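Long-range contact in aromatic amino acid aminotransferase I (Candida albicans WO-1, PDB 6HNU), which probably transfers the amino group of aromatic amino acids to 2-oxoglutarate, using pyridoxal 5'-phosphate as cofactor: residues Thr108-Thr122 against Pro129-Asn141. Residues are numbered along the deposited sequence; the frame is centred on the assembly and turned at random.
Unlike the reference sequence in segment 108-122: L111 (reference Ser). With PLP (pyridoxal-5'-phosphate), chain I.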
loop_
_atom_site.group_PDB
_atom_site.type_symbol
_atom_site.label_atom_id
_atom_site.label_comp_id
_atom_site.label_asym_id
_atom_site.label_seq_id
_atom_site.Cartn_x
_atom_site.Cartn_y
_atom_site.Cartn_z
ATOM N N THR B 108 -6.573 11.023 -2.384
ATOM C CA THR B 108 -6.350 9.557 -2.524
ATOM C C THR B 108 -6.741 9.108 -3.949
ATOM O O THR B 108 -6.381 8.002 -4.327
ATOM C CB THR B 108 -7.083 8.802 -1.400
ATOM O OG1 THR B 108 -6.307 8.913 -0.200
ATOM C CG2 THR B 108 -7.271 7.333 -1.697
ATOM N N PHE B 109 -7.485 9.914 -4.715
ATOM C CA PHE B 109 -7.842 9.581 -6.121
ATOM C C PHE B 109 -6.553 9.495 -6.954
ATOM O O PHE B 109 -6.478 8.662 -7.849
ATOM C CB PHE B 109 -8.765 10.633 -6.741
ATOM C CG PHE B 109 -10.195 10.556 -6.281
ATOM C CD1 PHE B 109 -10.581 11.126 -5.079
ATOM C CD2 PHE B 109 -11.162 9.997 -7.091
ATOM C CE1 PHE B 109 -11.903 11.102 -4.680
ATOM C CE2 PHE B 109 -12.487 9.981 -6.688
ATOM C CZ PHE B 109 -12.845 10.497 -5.467
ATOM N N GLY B 110 -5.580 10.360 -6.650
ATOM C CA GLY B 110 -4.247 10.396 -7.284
ATOM C C GLY B 110 -3.840 11.815 -7.629
ATOM O O GLY B 110 -4.695 12.735 -7.526
ATOM N N LEU B 111 -2.576 12.028 -8.001
ATOM C CA LEU B 111 -2.107 13.387 -8.365
ATOM C C LEU B 111 -2.597 13.748 -9.765
ATOM O O LEU B 111 -2.549 12.903 -10.650
ATOM C CB LEU B 111 -0.588 13.410 -8.255
ATOM C CG LEU B 111 -0.056 13.272 -6.828
ATOM C CD1 LEU B 111 1.374 12.747 -6.837
ATOM C CD2 LEU B 111 -0.183 14.588 -6.067
ATOM N N PRO B 112 -3.051 15.006 -10.028
ATOM C CA PRO B 112 -3.761 15.344 -11.264
ATOM C C PRO B 112 -2.992 15.104 -12.574
ATOM O O PRO B 112 -3.597 14.606 -13.544
ATOM C CB PRO B 112 -4.114 16.859 -11.160
ATOM C CG PRO B 112 -3.713 17.293 -9.759
ATOM C CD PRO B 112 -2.986 16.141 -9.095
ATOM N N GLU B 113 -1.702 15.453 -12.598
ATOM C CA GLU B 113 -0.838 15.322 -13.795
ATOM C C GLU B 113 -0.727 13.834 -14.170
ATOM O O GLU B 113 -0.774 13.484 -15.381
ATOM C CB GLU B 113 0.554 15.907 -13.532
ATOM C CG GLU B 113 0.549 17.418 -13.342
ATOM C CD GLU B 113 0.173 17.981 -11.979
ATOM O OE1 GLU B 113 -0.134 17.209 -11.007
ATOM O OE2 GLU B 113 0.210 19.199 -11.875
ATOM N N PHE B 114 -0.591 12.967 -13.176
ATOM C CA PHE B 114 -0.442 11.508 -13.438
ATOM C C PHE B 114 -1.774 10.947 -13.936
ATOM O O PHE B 114 -1.799 10.255 -14.977
ATOM C CB PHE B 114 0.049 10.802 -12.182
ATOM C CG PHE B 114 0.123 9.311 -12.380
ATOM C CD1 PHE B 114 1.090 8.758 -13.209
ATOM C CD2 PHE B 114 -0.830 8.490 -11.825
ATOM C CE1 PHE B 114 1.130 7.392 -13.428
ATOM C CE2 PHE B 114 -0.792 7.125 -12.036
ATOM C CZ PHE B 114 0.196 6.583 -12.822
ATOM N N LEU B 115 -2.876 11.229 -13.213
ATOM C CA LEU B 115 -4.245 10.775 -13.583
ATOM C C LEU B 115 -4.563 11.231 -15.009
ATOM O O LEU B 115 -5.089 10.404 -15.784
ATOM C CB LEU B 115 -5.282 11.346 -12.617
ATOM C CG LEU B 115 -5.350 10.718 -11.219
ATOM C CD1 LEU B 115 -6.451 11.366 -10.374
ATOM C CD2 LEU B 115 -5.595 9.218 -11.318
ATOM N N GLN B 116 -4.219 12.471 -15.388
ATOM C CA GLN B 116 -4.516 12.974 -16.748
ATOM C C GLN B 116 -3.835 12.083 -17.799
ATOM O O GLN B 116 -4.484 11.690 -18.788
ATOM C CB GLN B 116 -4.064 14.417 -16.928
ATOM C CG GLN B 116 -4.329 14.936 -18.341
ATOM C CD GLN B 116 -3.848 16.354 -18.509
ATOM O OE1 GLN B 116 -2.657 16.641 -18.381
ATOM N NE2 GLN B 116 -4.778 17.263 -18.780
ATOM N N PHE B 117 -2.550 11.795 -17.630
ATOM C CA PHE B 117 -1.801 10.990 -18.607
ATOM C C PHE B 117 -2.425 9.596 -18.679
ATOM O O PHE B 117 -2.680 9.079 -19.775
ATOM C CB PHE B 117 -0.324 10.879 -18.265
ATOM C CG PHE B 117 0.443 10.178 -19.352
ATOM C CD1 PHE B 117 0.460 8.792 -19.422
ATOM C CD2 PHE B 117 1.160 10.900 -20.281
ATOM C CE1 PHE B 117 1.179 8.144 -20.398
ATOM C CE2 PHE B 117 1.858 10.256 -21.283
ATOM C CZ PHE B 117 1.875 8.885 -21.334
ATOM N N ILE B 118 -2.667 8.993 -17.527
ATOM C CA ILE B 118 -3.095 7.572 -17.476
ATOM C C ILE B 118 -4.555 7.486 -17.962
ATOM O O ILE B 118 -4.912 6.508 -18.629
ATOM C CB ILE B 118 -2.766 7.032 -16.060
ATOM C CG1 ILE B 118 -2.080 5.674 -16.120
ATOM C CG2 ILE B 118 -3.960 7.037 -15.144
ATOM C CD1 ILE B 118 -0.839 5.659 -16.977
ATOM N N LYS B 119 -5.363 8.520 -17.756
ATOM C CA LYS B 119 -6.741 8.548 -18.293
ATOM C C LYS B 119 -6.702 8.679 -19.819
ATOM O O LYS B 119 -7.468 7.977 -20.504
ATOM C CB LYS B 119 -7.573 9.624 -17.603
ATOM C CG LYS B 119 -9.038 9.562 -17.974
ATOM C CD LYS B 119 -9.965 10.428 -17.118
ATOM C CE LYS B 119 -11.425 10.212 -17.445
ATOM N NZ LYS B 119 -12.325 10.930 -16.510
ATOM N N GLU B 120 -5.842 9.535 -20.364
ATOM C CA GLU B 120 -5.700 9.676 -21.827
ATOM C C GLU B 120 -5.249 8.336 -22.421
ATOM O O GLU B 120 -5.808 7.928 -23.427
ATOM C CB GLU B 120 -4.671 10.738 -22.173
ATOM C CG GLU B 120 -5.153 12.147 -21.860
ATOM C CD GLU B 120 -4.110 13.255 -21.978
ATOM O OE1 GLU B 120 -2.869 12.995 -21.907
ATOM O OE2 GLU B 120 -4.547 14.401 -22.111
ATOM N N HIS B 121 -4.233 7.722 -21.822
ATOM C CA HIS B 121 -3.741 6.375 -22.209
ATOM C C HIS B 121 -4.911 5.385 -22.274
ATOM O O HIS B 121 -5.120 4.740 -23.358
ATOM C CB HIS B 121 -2.639 5.911 -21.279
ATOM C CG HIS B 121 -2.272 4.483 -21.524
ATOM N ND1 HIS B 121 -1.556 4.081 -22.650
ATOM C CD2 HIS B 121 -2.574 3.362 -20.822
ATOM C CE1 HIS B 121 -1.424 2.761 -22.619
ATOM N NE2 HIS B 121 -2.052 2.289 -21.500
ATOM N N THR B 122 -5.670 5.299 -21.186
ATOM C CA THR B 122 -6.831 4.373 -21.058
ATOM C C THR B 122 -7.828 4.625 -22.200
ATOM O O THR B 122 -8.228 3.662 -22.869
ATOM C CB THR B 122 -7.455 4.486 -19.668
ATOM O OG1 THR B 122 -6.450 4.070 -18.745
ATOM C CG2 THR B 122 -8.697 3.638 -19.492
ATOM N N PRO B 129 -16.918 2.895 -23.272
ATOM C CA PRO B 129 -18.112 3.228 -24.057
ATOM C C PRO B 129 -19.322 3.743 -23.281
ATOM O O PRO B 129 -20.363 3.813 -23.839
ATOM C CB PRO B 129 -18.444 1.867 -24.660
ATOM C CG PRO B 129 -18.170 0.922 -23.509
ATOM C CD PRO B 129 -16.866 1.456 -22.957
ATOM N N TYR B 130 -19.142 4.123 -22.025
ATOM C CA TYR B 130 -20.135 4.886 -21.219
ATOM C C TYR B 130 -19.465 6.170 -20.735
ATOM O O TYR B 130 -18.221 6.329 -20.835
ATOM C CB TYR B 130 -20.699 4.040 -20.079
ATOM C CG TYR B 130 -19.670 3.569 -19.082
ATOM C CD1 TYR B 130 -18.883 2.454 -19.328
ATOM C CD2 TYR B 130 -19.474 4.263 -17.908
ATOM C CE1 TYR B 130 -17.922 2.055 -18.419
ATOM C CE2 TYR B 130 -18.537 3.866 -16.973
ATOM C CZ TYR B 130 -17.760 2.752 -17.238
ATOM O OH TYR B 130 -16.843 2.338 -16.329
ATOM N N GLU B 131 -20.276 7.090 -20.231
ATOM C CA GLU B 131 -19.871 8.492 -20.031
ATOM C C GLU B 131 -19.131 8.618 -18.690
ATOM O O GLU B 131 -18.077 9.290 -18.674
ATOM C CB GLU B 131 -21.141 9.353 -20.113
ATOM C CG GLU B 131 -20.903 10.837 -19.936
ATOM C CD GLU B 131 -20.019 11.444 -21.008
ATOM O OE1 GLU B 131 -20.014 10.921 -22.163
ATOM O OE2 GLU B 131 -19.317 12.426 -20.683
ATOM N N ASN B 132 -19.660 8.005 -17.624
ATOM C CA ASN B 132 -19.292 8.296 -16.207
ATOM C C ASN B 132 -18.242 7.272 -15.737
ATOM O O ASN B 132 -18.443 6.599 -14.713
ATOM C CB ASN B 132 -20.516 8.327 -15.280
ATOM C CG ASN B 132 -21.454 7.142 -15.396
ATOM O OD1 ASN B 132 -21.669 6.585 -16.483
ATOM N ND2 ASN B 132 -22.057 6.782 -14.274
ATOM N N TRP B 133 -17.133 7.203 -16.453
ATOM C CA TRP B 133 -15.987 6.314 -16.137
ATOM C C TRP B 133 -14.865 7.174 -15.576
ATOM O O TRP B 133 -14.831 8.443 -15.800
ATOM C CB TRP B 133 -15.523 5.499 -17.347
ATOM C CG TRP B 133 -14.802 6.291 -18.392
ATOM C CD1 TRP B 133 -15.399 7.046 -19.360
ATOM C CD2 TRP B 133 -13.379 6.446 -18.581
ATOM N NE1 TRP B 133 -14.451 7.631 -20.153
ATOM C CE2 TRP B 133 -13.204 7.319 -19.684
ATOM C CE3 TRP B 133 -12.234 5.939 -17.949
ATOM C CZ2 TRP B 133 -11.939 7.665 -20.179
ATOM C CZ3 TRP B 133 -10.988 6.298 -18.421
ATOM C CH2 TRP B 133 -10.846 7.133 -19.533
ATOM N N ASP B 134 -13.979 6.541 -14.832
ATOM C CA ASP B 134 -12.827 7.255 -14.260
ATOM C C ASP B 134 -11.683 6.277 -14.030
ATOM O O ASP B 134 -11.849 5.067 -14.275
ATOM C CB ASP B 134 -13.207 8.001 -12.983
ATOM C CG ASP B 134 -12.439 9.308 -12.810
ATOM O OD1 ASP B 134 -11.737 9.751 -13.772
ATOM O OD2 ASP B 134 -12.535 9.857 -11.731
ATOM N N VAL B 135 -10.557 6.859 -13.645
ATOM C CA VAL B 135 -9.366 6.130 -13.161
ATOM C C VAL B 135 -8.991 6.700 -11.797
ATOM O O VAL B 135 -9.078 7.927 -11.587
ATOM C CB VAL B 135 -8.230 6.246 -14.179
ATOM C CG1 VAL B 135 -8.632 5.624 -15.498
ATOM C CG2 VAL B 135 -7.823 7.677 -14.399
ATOM N N ILE B 136 -8.572 5.819 -10.904
ATOM C CA ILE B 136 -7.940 6.163 -9.607
ATOM C C ILE B 136 -6.620 5.394 -9.534
ATOM O O ILE B 136 -6.447 4.381 -10.227
ATOM C CB ILE B 136 -8.892 5.835 -8.433
ATOM C CG1 ILE B 136 -9.280 4.356 -8.372
ATOM C CG2 ILE B 136 -10.117 6.752 -8.518
ATOM C CD1 ILE B 136 -9.991 3.915 -7.093
ATOM N N VAL B 137 -5.707 5.887 -8.739
ATOM C CA VAL B 137 -4.403 5.230 -8.535
ATOM C C VAL B 137 -4.581 4.019 -7.616
ATOM O O VAL B 137 -5.535 3.950 -6.783
ATOM C CB VAL B 137 -3.357 6.230 -8.036
ATOM C CG1 VAL B 137 -3.131 7.289 -9.080
ATOM C CG2 VAL B 137 -3.718 6.819 -6.674
ATOM N N SER B 138 -3.693 3.057 -7.813
ATOM C CA SER B 138 -3.453 1.912 -6.909
ATOM C C SER B 138 -1.960 1.835 -6.635
ATOM O O SER B 138 -1.175 2.522 -7.327
ATOM C CB SER B 138 -3.939 0.643 -7.532
ATOM O OG SER B 138 -3.024 0.213 -8.525
ATOM N N VAL B 139 -1.566 0.993 -5.683
ATOM C CA VAL B 139 -0.120 0.690 -5.482
ATOM C C VAL B 139 0.208 -0.651 -6.135
ATOM O O VAL B 139 1.180 -1.339 -5.702
ATOM C CB VAL B 139 0.257 0.787 -3.988
ATOM C CG1 VAL B 139 0.003 2.192 -3.485
ATOM C CG2 VAL B 139 -0.495 -0.195 -3.120
ATOM N N GLY B 140 -0.480 -0.943 -7.224
ATOM C CA GLY B 140 -0.322 -2.181 -7.993
ATOM C C GLY B 140 -1.530 -3.075 -7.923
ATOM O O GLY B 140 -2.427 -2.839 -7.093
ATOM N N ASN B 141 -1.545 -4.080 -8.796
ATOM C CA ASN B 141 -2.705 -4.967 -8.966
ATOM C C ASN B 141 -2.879 -5.852 -7.719
ATOM O O ASN B 141 -4.028 -6.262 -7.464
ATOM C CB ASN B 141 -2.587 -5.753 -10.271
ATOM C CG ASN B 141 -2.960 -4.980 -11.513
ATOM O OD1 ASN B 141 -3.101 -3.738 -11.492
ATOM N ND2 ASN B 141 -3.086 -5.709 -12.610
HETATM N N1 PLP I . -2.115 -10.093 -10.903
HETATM C C2 PLP I . -1.673 -11.169 -11.560
HETATM C C2A PLP I . -2.668 -12.093 -12.169
HETATM C C3 PLP I . -0.311 -11.438 -11.674
HETATM O O3 PLP I . 0.070 -12.593 -12.300
HETATM C C4 PLP I . 0.609 -10.561 -11.066
HETATM C C4A PLP I . 2.041 -10.840 -11.146
HETATM C C5 PLP I . 0.130 -9.416 -10.415
HETATM C C6 PLP I . -1.229 -9.244 -10.339
HETATM C C5A PLP I . 1.052 -8.475 -9.680
HETATM O O4P PLP I . 0.745 -7.091 -10.002
HETATM P P PLP I . 1.415 -5.873 -9.322
HETATM O O1P PLP I . 0.840 -4.740 -10.142
HETATM O O2P PLP I . 2.950 -6.063 -9.478
HETATM O O3P PLP I . 0.987 -5.863 -7.857
HETATM O O HOH W 1 -7.055 5.556 -5.216
HETATM O O HOH W 2 -14.839 10.401 -17.937
#
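K119 leaves its helix with CG turned opposite the backbone N (chi1 -172°) and every later torsion extended, which lays the chain over one face of the W133 indole; W133 meets it with CG held between its own N and carbonyl carbon (chi1 72°). One lysine thus does apolar and polar work at once. Its CE sits 3.8 Å from the centroid of the W133 six-membered ring in a CH-pi contact, and NZ lies farther out over the same ring as a cation-pi partner. From this place above the ring, NZ forms a salt bridge with D134 OD1 at 3.0 Å, meeting it from above the carboxylate plane, and a water links NZ to W133 O. T122 CG2 packs against W133 CZ3, while its OG1 donates back to I118 O.

Helix 112-126 here packs beside 133-138, an outer strand of the mixed sheet in the large domain of this fold-type I PLP aminotransferase. V135 and V137 point toward 108-122: V135 CG2 meets K119 CB and I118 CG2, and V137 CG1 touches both L115 CD2 and the edge of the F114 ring, 3.8 Å from F114 CE2. Ahead of the helix, F109 O accepts a hydrogen bond from V137 N at 3.0 Å, and a second water joins T108 O to V137 O. The strand then leads through an ST turn at S138 to N141, whose backbone N donates to phosphate atom O1P of PLP at 2.8 Å.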